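Long-range contacts in phosphatidylinositol 4,5-bisphosphate-binding protein SLM1 (Saccharomyces cerevisiae, PDB 4A6H), which binds phosphatidylinositol 4,5-bisphosphate and, with SLM2, serves TORC2 and calcineurin signalling in actin polarization, this chain being its PH domain: residues Pro31-Glu36 with Ser51-Glu56; Glu56-Glu61 with Val81-Gln86; Asp77-Leu82 with Val97-Ser102. All blocks are in the same frame, centred on the assembly; numbering follows the deposited sequence.

Contact 1: Pro31-Glu36 with Ser51-Glu56; sequences PNFLHE and SLALSE. With PO4 (phosphate ion), chain F.
Strands 33-37 and 50-53 form an antiparallel pair at one margin of the PH-domain sheet, and a phosphate ion, probably from the crystallisation liquor, sits beside it. Leu34 and Leu52 make the hydrogen-bonded pair: Leu34 N gives to Leu52 O at 3.0 Å, in the carbonyl plane, while Leu52 N reaches Leu34 O at 2.9 Å from above the carbonyl plane. Two residues away on each segment, Leu54 N donates an almost straight hydrogen bond (178°) to Asn32 O. A water also donates to Asn32 O and accepts from Ser55 N, so this carbonyl serves two donors where the strand gives way to a 3-10 turn.

The two faces differ in character. On one, the isobutyl groups of Leu34 and Leu52 run side by side, CD2 to CD1 at 4.0 Å, apolar branches suited to the core. On the other, Phe33, His35, Ser51 and Ala53 gather. Phe33 CE1 lies 3.9 Å from Ala53 CB, a methyl small enough to leave room for the ring. His35, with CG beside its own backbone N (chi1 -59°), has Phe33 CB over one ring face and uses both nitrogens: ND1 pairs with Ser51 OG at 2.7 Å, near the ring plane, and NE2 donates to phosphate O1, also at 2.7 Å. Ser51 thereby helps fix the rotation of the imidazole, and the anion would be expected to favour its protonated form. Asn32 ND2 adds a bond of 2.5 Å to phosphate O4.

Thr30 and the matching Asn32, His35 and Thr30 of the second subunit also bind the phosphate, which therefore bridges two chains. On the leucine side, Leu34 packs on Trp109 and Leu54 on Leu113 and Leu116 of helix 103-116, with strand 21-29 next in the sheet.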
loop_
_atom_site.group_PDB
_atom_site.type_symbol
_atom_site.label_atom_id
_atom_site.label_comp_id
_atom_site.label_asym_id
_atom_site.label_seq_id
_atom_site.Cartn_x
_atom_site.Cartn_y
_atom_site.Cartn_z
ATOM N N PRO A 31 3.236 -1.873 2.114
ATOM C CA PRO A 31 3.766 -1.605 0.771
ATOM C C PRO A 31 5.196 -1.045 0.748
ATOM O O PRO A 31 5.828 -1.075 -0.308
ATOM C CB PRO A 31 2.777 -0.576 0.212
ATOM C CG PRO A 31 1.502 -0.877 0.915
ATOM C CD PRO A 31 1.913 -1.263 2.322
ATOM N N ASN A 32 5.696 -0.553 1.880
ATOM C CA ASN A 32 7.001 0.103 1.922
ATOM C C ASN A 32 8.098 -0.722 2.577
ATOM O O ASN A 32 9.261 -0.620 2.203
ATOM C CB ASN A 32 6.902 1.448 2.652
ATOM C CG ASN A 32 5.966 2.419 1.971
ATOM O OD1 ASN A 32 6.080 2.665 0.772
ATOM N ND2 ASN A 32 5.040 2.981 2.731
ATOM N N PHE A 33 7.733 -1.534 3.569
ATOM C CA PHE A 33 8.722 -2.209 4.402
ATOM C C PHE A 33 8.299 -3.607 4.776
ATOM O O PHE A 33 7.101 -3.912 4.850
ATOM C CB PHE A 33 8.893 -1.467 5.743
ATOM C CG PHE A 33 9.625 -0.154 5.644
ATOM C CD1 PHE A 33 11.013 -0.113 5.549
ATOM C CD2 PHE A 33 8.928 1.032 5.681
ATOM C CE1 PHE A 33 11.689 1.099 5.469
ATOM C CE2 PHE A 33 9.589 2.244 5.595
ATOM C CZ PHE A 33 10.975 2.276 5.493
ATOM N N LEU A 34 9.298 -4.456 5.010
ATOM C CA LEU A 34 9.096 -5.631 5.837
ATOM C C LEU A 34 9.619 -5.252 7.226
ATOM O O LEU A 34 10.831 -5.042 7.407
ATOM C CB LEU A 34 9.847 -6.830 5.247
ATOM C CG LEU A 34 9.748 -8.104 6.087
ATOM C CD1 LEU A 34 8.320 -8.605 6.115
ATOM C CD2 LEU A 34 10.693 -9.164 5.547
ATOM N N HIS A 35 8.702 -5.101 8.189
ATOM C CA HIS A 35 9.073 -4.775 9.554
ATOM C C HIS A 35 9.160 -6.024 10.392
ATOM O O HIS A 35 8.359 -6.946 10.226
ATOM C CB HIS A 35 8.012 -3.897 10.233
ATOM C CG HIS A 35 7.752 -2.590 9.551
ATOM N ND1 HIS A 35 8.629 -1.531 9.610
ATOM C CD2 HIS A 35 6.685 -2.158 8.834
ATOM C CE1 HIS A 35 8.125 -0.508 8.944
ATOM N NE2 HIS A 35 6.940 -0.858 8.473
ATOM N N GLU A 36 10.135 -6.045 11.290
ATOM C CA GLU A 36 10.191 -7.054 12.349
ATOM C C GLU A 36 9.901 -6.415 13.690
ATOM O O GLU A 36 10.436 -5.349 13.998
ATOM C CB GLU A 36 11.577 -7.696 12.428
ATOM C CG GLU A 36 11.646 -8.799 13.496
ATOM C CD GLU A 36 13.059 -9.303 13.747
ATOM O OE1 GLU A 36 14.014 -8.717 13.196
ATOM O OE2 GLU A 36 13.208 -10.308 14.479
ATOM N N SER A 51 13.407 -2.373 9.988
ATOM C CA SER A 51 12.494 -2.114 8.889
ATOM C C SER A 51 13.283 -2.209 7.593
ATOM O O SER A 51 14.172 -1.384 7.331
ATOM C CB SER A 51 11.851 -0.728 9.026
ATOM O OG SER A 51 11.140 -0.618 10.248
ATOM N N LEU A 52 12.957 -3.214 6.793
ATOM C CA LEU A 52 13.662 -3.486 5.547
ATOM C C LEU A 52 12.936 -2.843 4.378
ATOM O O LEU A 52 11.824 -3.248 4.032
ATOM C CB LEU A 52 13.728 -4.996 5.306
ATOM C CG LEU A 52 14.598 -5.814 6.248
ATOM C CD1 LEU A 52 14.209 -7.287 6.195
ATOM C CD2 LEU A 52 16.061 -5.639 5.915
ATOM N N ALA A 53 13.571 -1.856 3.750
ATOM C CA ALA A 53 12.944 -1.127 2.650
ATOM C C ALA A 53 12.778 -2.006 1.413
ATOM O O ALA A 53 13.760 -2.486 0.868
ATOM C CB ALA A 53 13.776 0.087 2.310
ATOM N N LEU A 54 11.542 -2.184 0.960
ATOM C CA LEU A 54 11.257 -3.087 -0.141
ATOM C C LEU A 54 11.816 -2.556 -1.463
ATOM O O LEU A 54 12.094 -3.338 -2.363
ATOM C CB LEU A 54 9.756 -3.325 -0.264
ATOM C CG LEU A 54 9.107 -3.986 0.943
ATOM C CD1 LEU A 54 7.621 -4.184 0.686
ATOM C CD2 LEU A 54 9.811 -5.293 1.246
ATOM N N SER A 55 11.995 -1.241 -1.546
ATOM C CA SER A 55 12.480 -0.599 -2.767
ATOM C C SER A 55 13.865 -1.101 -3.126
ATOM O O SER A 55 14.292 -0.997 -4.276
ATOM C CB SER A 55 12.533 0.915 -2.571
ATOM O OG SER A 55 13.470 1.261 -1.569
ATOM N N GLU A 56 14.584 -1.635 -2.145
ATOM C CA GLU A 56 15.939 -2.098 -2.406
ATOM C C GLU A 56 16.173 -3.546 -2.005
ATOM O O GLU A 56 17.308 -3.947 -1.751
ATOM C CB GLU A 56 16.982 -1.170 -1.774
ATOM C CG GLU A 56 16.959 0.266 -2.312
ATOM C CD GLU A 56 17.173 0.358 -3.819
ATOM O OE1 GLU A 56 17.781 -0.561 -4.410
ATOM O OE2 GLU A 56 16.726 1.364 -4.412
HETATM P P PO4 F . 4.956 1.870 6.429
HETATM O O1 PO4 F . 5.789 0.625 6.574
HETATM O O2 PO4 F . 3.741 1.778 7.295
HETATM O O3 PO4 F . 5.739 3.067 6.896
HETATM O O4 PO4 F . 4.531 2.009 4.996
HETATM O O HOH W 1 10.559 0.822 0.110
#

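Contact 2: Glu56-Glu61 with Val81-Gln86; sequences ECTVTE and VLHAKQ
In the PH-domain sheet, strand 57-62 runs antiparallel to strand 79-84, and the side chain of Lys85 lies across the start of this pairing. Its CB is 3.5 Å from Glu56 O, the carbonyl that accepts Lys85 N, and 3.7 Å from Glu56 OE1. CG stays near that same carbonyl, CD rests 3.8 Å from Thr58 CG2, and the bend at chi3 (-66°) brings CE against Glu56 CA. NZ ends on a water at 2.9 Å that is also hydrogen-bonded to Cys57 O. A long aliphatic chain with a charged tip suits this exposed margin: it covers backbone and still reaches solvent.

Thr58 and His83 exchange two hydrogen bonds, the shorter being His83 N to Thr58 O at 2.7 Å, and their side chains run alongside each other. His83 ND1 is held by Asn95. On the inner face Leu82 CD1 wedges between Cys57 CB and Val59 CG1, and Val59 continues the packing to Phe110 of helix 103-116. At the far end a beta bulge sets Thr60 and Glu61 opposite Val81 alone: Thr60 N donates to Val81 O, and Val81 N to Glu61 O at 2.9 Å.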
loop_
_atom_site.group_PDB
_atom_site.type_symbol
_atom_site.label_atom_id
_atom_site.label_comp_id
_atom_site.label_asym_id
_atom_site.label_seq_id
_atom_site.Cartn_x
_atom_site.Cartn_y
_atom_site.Cartn_z
ATOM N N GLU A 56 14.584 -1.635 -2.145
ATOM C CA GLU A 56 15.939 -2.098 -2.406
ATOM C C GLU A 56 16.173 -3.546 -2.005
ATOM O O GLU A 56 17.308 -3.947 -1.751
ATOM C CB GLU A 56 16.982 -1.170 -1.774
ATOM C CG GLU A 56 16.959 0.266 -2.312
ATOM C CD GLU A 56 17.173 0.358 -3.819
ATOM O OE1 GLU A 56 17.781 -0.561 -4.410
ATOM O OE2 GLU A 56 16.726 1.364 -4.412
ATOM N N CYS A 57 15.096 -4.327 -1.968
ATOM C CA CYS A 57 15.187 -5.764 -1.744
ATOM C C CYS A 57 14.503 -6.524 -2.858
ATOM O O CYS A 57 13.618 -6.002 -3.533
ATOM C CB CYS A 57 14.533 -6.154 -0.415
ATOM S SG CYS A 57 15.354 -5.478 1.039
ATOM N N THR A 58 14.927 -7.765 -3.051
ATOM C CA THR A 58 14.232 -8.693 -3.932
ATOM C C THR A 58 14.126 -10.055 -3.260
ATOM O O THR A 58 14.847 -10.342 -2.305
ATOM C CB THR A 58 14.957 -8.877 -5.282
ATOM O OG1 THR A 58 16.295 -9.350 -5.064
ATOM C CG2 THR A 58 14.995 -7.572 -6.062
ATOM N N VAL A 59 13.209 -10.892 -3.736
ATOM C CA VAL A 59 13.192 -12.283 -3.308
ATOM C C VAL A 59 13.644 -13.139 -4.472
ATOM O O VAL A 59 13.150 -13.009 -5.599
ATOM C CB VAL A 59 11.827 -12.746 -2.740
ATOM C CG1 VAL A 59 11.581 -12.092 -1.370
ATOM C CG2 VAL A 59 10.690 -12.447 -3.710
ATOM N N THR A 60 14.617 -13.997 -4.208
ATOM C CA THR A 60 15.297 -14.674 -5.292
ATOM C C THR A 60 14.889 -16.140 -5.353
ATOM O O THR A 60 14.157 -16.552 -6.254
ATOM C CB THR A 60 16.817 -14.496 -5.176
ATOM O OG1 THR A 60 17.243 -14.869 -3.861
ATOM C CG2 THR A 60 17.195 -13.036 -5.412
ATOM N N GLU A 61 15.342 -16.931 -4.396
ATOM C CA GLU A 61 15.013 -18.342 -4.416
ATOM C C GLU A 61 14.144 -18.760 -3.245
ATOM O O GLU A 61 14.019 -18.038 -2.241
ATOM C CB GLU A 61 16.271 -19.208 -4.488
ATOM C CG GLU A 61 17.343 -18.828 -3.510
ATOM C CD GLU A 61 18.563 -19.724 -3.596
ATOM O OE1 GLU A 61 18.418 -20.926 -3.908
ATOM O OE2 GLU A 61 19.674 -19.221 -3.343
ATOM N N VAL A 81 14.790 -16.679 0.215
ATOM C CA VAL A 81 15.910 -15.756 0.301
ATOM C C VAL A 81 15.491 -14.349 -0.079
ATOM O O VAL A 81 14.846 -14.133 -1.116
ATOM C CB VAL A 81 17.046 -16.191 -0.641
ATOM C CG1 VAL A 81 18.207 -15.212 -0.560
ATOM C CG2 VAL A 81 17.477 -17.622 -0.321
ATOM N N LEU A 82 15.865 -13.402 0.774
ATOM C CA LEU A 82 15.682 -11.976 0.537
ATOM C C LEU A 82 17.054 -11.391 0.233
ATOM O O LEU A 82 17.982 -11.526 1.028
ATOM C CB LEU A 82 15.051 -11.304 1.765
ATOM C CG LEU A 82 14.659 -9.834 1.643
ATOM C CD1 LEU A 82 13.560 -9.663 0.606
ATOM C CD2 LEU A 82 14.197 -9.318 2.992
ATOM N N HIS A 83 17.175 -10.748 -0.928
ATOM C CA HIS A 83 18.446 -10.215 -1.415
ATOM C C HIS A 83 18.474 -8.693 -1.317
ATOM O O HIS A 83 17.495 -8.040 -1.662
ATOM C CB HIS A 83 18.624 -10.619 -2.881
ATOM C CG HIS A 83 19.860 -10.072 -3.523
ATOM N ND1 HIS A 83 21.104 -10.639 -3.340
ATOM C CD2 HIS A 83 20.041 -9.035 -4.375
ATOM C CE1 HIS A 83 22.000 -9.965 -4.038
ATOM N NE2 HIS A 83 21.381 -8.989 -4.679
ATOM N N ALA A 84 19.587 -8.128 -0.851
ATOM C CA ALA A 84 19.728 -6.672 -0.776
ATOM C C ALA A 84 20.398 -6.085 -2.015
ATOM O O ALA A 84 21.482 -6.516 -2.417
ATOM C CB ALA A 84 20.501 -6.276 0.476
ATOM N N LYS A 85 19.761 -5.078 -2.602
ATOM C CA LYS A 85 20.281 -4.423 -3.798
ATOM C C LYS A 85 21.130 -3.225 -3.413
ATOM O O LYS A 85 21.857 -2.673 -4.242
ATOM C CB LYS A 85 19.133 -3.978 -4.704
ATOM C CG LYS A 85 18.399 -5.140 -5.366
ATOM C CD LYS A 85 17.425 -4.668 -6.440
ATOM C CE LYS A 85 16.282 -3.853 -5.853
ATOM N NZ LYS A 85 15.205 -3.604 -6.859
ATOM N N GLN A 86 21.036 -2.826 -2.150
ATOM C CA GLN A 86 21.734 -1.650 -1.670
ATOM C C GLN A 86 22.084 -1.806 -0.198
ATOM O O GLN A 86 21.458 -2.591 0.516
ATOM C CB GLN A 86 20.861 -0.407 -1.870
ATOM C CG GLN A 86 21.606 0.889 -1.663
ATOM C CD GLN A 86 22.913 0.908 -2.428
ATOM O OE1 GLN A 86 23.979 0.648 -1.865
ATOM N NE2 GLN A 86 22.838 1.203 -3.722
HETATM O O HOH W 2 12.764 -3.801 -5.226
#

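Contact 3: Asp77-Leu82 with Val97-Ser102; sequences DAKFVL and VFKADS. With I4D (D-myo-inositol-4-phosphate), chain G.
Ala78 O is held by one hydrogen bond and one weaker CA-H...O contact: Ala100 N donates to it at 2.8 Å, nearly straight (174°) and in the carbonyl plane, and Lys99 CA makes the second approach. This closes one end of the antiparallel hairpin of strands 79-84 and 95-99, in which Phe80 and Phe98 form a hydrogen-bonded pair through two further bonds, Phe98 N to Phe80 O and Phe80 N to Phe98 O, both 2.9 Å. The small methyl Ala78 CB fits where the chain comes close, 3.3 Å from Ser102 O. Ser102 itself is the N-cap of helix 103-116, its OG accepting from Ser105 N.

Inside, the phenylalanines fill the core. Phe80 takes the crowded position between backbone N and carbonyl carbon (chi1 70°), which turns one face of its ring to Phe98 CB, shifted toward the rim, in a CH-pi contact 3.8 Å from the centroid. The rings are nearly parallel (17°) but so far slid that they barely overlap. Leu82 CB meets the edge of the Phe98 ring, at CE1. Met106 and Leu113 of the helix pack on Phe80, and Tyr27 meets Phe98 edge-to-face.

The other face carries Val81, Val97 and two lysines that line an inositol phosphate pocket. Lys79 and Lys99 lie side by side, Lys79 CG 4.0 Å from Lys99 CB, then each bends at chi3. Lys99 NZ makes a weak hydrogen bond of 3.3 Å to O2 of the ligand, and Tyr22 provides a cation-pi partner. Lys79 NZ and Lys99 NZ, 7.0 Å apart, probably concentrate positive potential, offset in part by a long, weak ion pair of Lys99 with Glu13, as befits a pocket for anionic inositol phosphates.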
loop_
_atom_site.group_PDB
_atom_site.type_symbol
_atom_site.label_atom_id
_atom_site.label_comp_id
_atom_site.label_asym_id
_atom_site.label_seq_id
_atom_site.Cartn_x
_atom_site.Cartn_y
_atom_site.Cartn_z
ATOM N N ASP A 77 11.094 -27.389 3.948
ATOM C CA ASP A 77 10.805 -26.922 2.591
ATOM C C ASP A 77 10.042 -25.590 2.622
ATOM O O ASP A 77 9.202 -25.314 1.760
ATOM C CB ASP A 77 9.984 -27.968 1.826
ATOM C CG ASP A 77 8.643 -28.243 2.481
ATOM O OD1 ASP A 77 8.455 -27.835 3.647
ATOM O OD2 ASP A 77 7.781 -28.873 1.824
ATOM N N ALA A 78 10.355 -24.762 3.615
ATOM C CA ALA A 78 9.581 -23.561 3.888
ATOM C C ALA A 78 10.478 -22.340 3.978
ATOM O O ALA A 78 10.183 -21.390 4.721
ATOM C CB ALA A 78 8.803 -23.734 5.185
ATOM N N LYS A 79 11.551 -22.342 3.189
ATOM C CA LYS A 79 12.539 -21.261 3.240
ATOM C C LYS A 79 12.526 -20.391 1.993
ATOM O O LYS A 79 12.173 -20.857 0.904
ATOM C CB LYS A 79 13.942 -21.849 3.426
ATOM C CG LYS A 79 14.176 -22.462 4.791
ATOM C CD LYS A 79 15.502 -23.202 4.860
ATOM C CE LYS A 79 15.274 -24.670 4.547
ATOM N NZ LYS A 79 16.505 -25.496 4.639
ATOM N N PHE A 80 12.911 -19.126 2.153
ATOM C CA PHE A 80 13.133 -18.241 1.017
ATOM C C PHE A 80 14.275 -17.276 1.285
ATOM O O PHE A 80 14.686 -17.085 2.434
ATOM C CB PHE A 80 11.847 -17.503 0.586
ATOM C CG PHE A 80 11.374 -16.443 1.557
ATOM C CD1 PHE A 80 10.551 -16.772 2.622
ATOM C CD2 PHE A 80 11.732 -15.113 1.378
ATOM C CE1 PHE A 80 10.106 -15.789 3.512
ATOM C CE2 PHE A 80 11.294 -14.131 2.258
ATOM C CZ PHE A 80 10.479 -14.475 3.324
ATOM N N VAL A 81 14.790 -16.679 0.215
ATOM C CA VAL A 81 15.910 -15.756 0.301
ATOM C C VAL A 81 15.491 -14.349 -0.079
ATOM O O VAL A 81 14.846 -14.133 -1.116
ATOM C CB VAL A 81 17.046 -16.191 -0.641
ATOM C CG1 VAL A 81 18.207 -15.212 -0.560
ATOM C CG2 VAL A 81 17.477 -17.622 -0.321
ATOM N N LEU A 82 15.865 -13.402 0.774
ATOM C CA LEU A 82 15.682 -11.976 0.537
ATOM C C LEU A 82 17.054 -11.391 0.233
ATOM O O LEU A 82 17.982 -11.526 1.028
ATOM C CB LEU A 82 15.051 -11.304 1.765
ATOM C CG LEU A 82 14.659 -9.834 1.643
ATOM C CD1 LEU A 82 13.560 -9.663 0.606
ATOM C CD2 LEU A 82 14.197 -9.318 2.992
ATOM N N VAL A 97 18.088 -15.415 4.892
ATOM C CA VAL A 97 17.262 -16.589 4.691
ATOM C C VAL A 97 16.176 -16.613 5.751
ATOM O O VAL A 97 16.469 -16.481 6.946
ATOM C CB VAL A 97 18.099 -17.875 4.755
ATOM C CG1 VAL A 97 17.199 -19.099 4.641
ATOM C CG2 VAL A 97 19.147 -17.880 3.639
ATOM N N PHE A 98 14.927 -16.740 5.302
ATOM C CA PHE A 98 13.775 -16.813 6.178
ATOM C C PHE A 98 13.122 -18.174 6.113
ATOM O O PHE A 98 13.125 -18.829 5.074
ATOM C CB PHE A 98 12.744 -15.746 5.800
ATOM C CG PHE A 98 13.196 -14.341 6.087
ATOM C CD1 PHE A 98 13.898 -13.627 5.137
ATOM C CD2 PHE A 98 12.926 -13.737 7.310
ATOM C CE1 PHE A 98 14.318 -12.333 5.396
ATOM C CE2 PHE A 98 13.344 -12.445 7.569
ATOM C CZ PHE A 98 14.038 -11.741 6.613
ATOM N N LYS A 99 12.555 -18.594 7.233
ATOM C CA LYS A 99 11.884 -19.875 7.305
ATOM C C LYS A 99 10.488 -19.700 7.895
ATOM O O LYS A 99 10.329 -19.156 8.985
ATOM C CB LYS A 99 12.709 -20.865 8.133
ATOM C CG LYS A 99 12.062 -22.240 8.282
ATOM C CD LYS A 99 13.007 -23.262 8.913
ATOM C CE LYS A 99 13.293 -22.954 10.362
ATOM N NZ LYS A 99 14.024 -24.091 10.999
ATOM N N ALA A 100 9.477 -20.183 7.174
ATOM C CA ALA A 100 8.104 -20.106 7.649
ATOM C C ALA A 100 7.694 -21.463 8.201
ATOM O O ALA A 100 8.500 -22.400 8.255
ATOM C CB ALA A 100 7.164 -19.671 6.531
ATOM N N ASP A 101 6.427 -21.573 8.581
ATOM C CA ASP A 101 5.910 -22.796 9.196
ATOM C C ASP A 101 5.701 -23.948 8.208
ATOM O O ASP A 101 5.766 -25.116 8.585
ATOM C CB ASP A 101 4.588 -22.488 9.897
ATOM C CG ASP A 101 4.437 -21.011 10.239
ATOM O OD1 ASP A 101 4.322 -20.180 9.306
ATOM O OD2 ASP A 101 4.437 -20.679 11.443
ATOM N N SER A 102 5.446 -23.610 6.950
ATOM C CA SER A 102 5.123 -24.604 5.932
ATOM C C SER A 102 5.468 -24.068 4.554
ATOM O O SER A 102 5.677 -22.869 4.381
ATOM C CB SER A 102 3.629 -24.922 5.966
ATOM O OG SER A 102 2.867 -23.779 5.603
HETATM O O5 I4D G . 19.796 -23.449 7.518
HETATM C C5 I4D G . 19.198 -24.536 8.419
HETATM C C6 I4D G . 17.824 -25.050 7.852
HETATM O O6 I4D G . 17.765 -25.290 6.479
HETATM C C4 I4D G . 19.796 -24.685 9.922
HETATM O O4 I4D G . 21.156 -24.348 10.231
HETATM P P4 I4D G . 21.708 -23.090 10.907
HETATM O O43 I4D G . 20.724 -22.362 11.744
HETATM O O42 I4D G . 22.244 -22.155 9.922
HETATM O O41 I4D G . 22.860 -23.519 11.709
HETATM C C3 I4D G . 19.238 -25.897 10.580
HETATM O O3 I4D G . 19.373 -25.745 11.979
HETATM C C2 I4D G . 17.766 -26.120 10.216
HETATM O O2 I4D G . 16.814 -25.862 11.221
HETATM C C1 I4D G . 17.134 -26.030 8.769
HETATM O O1 I4D G . 15.743 -26.428 8.583
#

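How the contacts relate
All three contacts pair strands of one antiparallel sheet, with helix 103-116 packed against it. Contact 1 comes first along the chain and joins outermost strand 50-53 to its neighbour 33-37; contact 2 shares Glu56 with it, and contact 3 shares Val81 and Leu82 with contact 2, since both use strand 79-84. The centres of contacts 1 and 2 lie about 11 Å apart, whereas contacts 1 and 3 sit on opposite sides of the chain's centre, though Leu52 CD1 touches Leu82 CD2. Contacts 1 and 2 both touch the second subunit; no other chain touches contact 3, which contributes two lysines to one of the two inositol phosphate pockets, probably the non-canonical one of this PH domain.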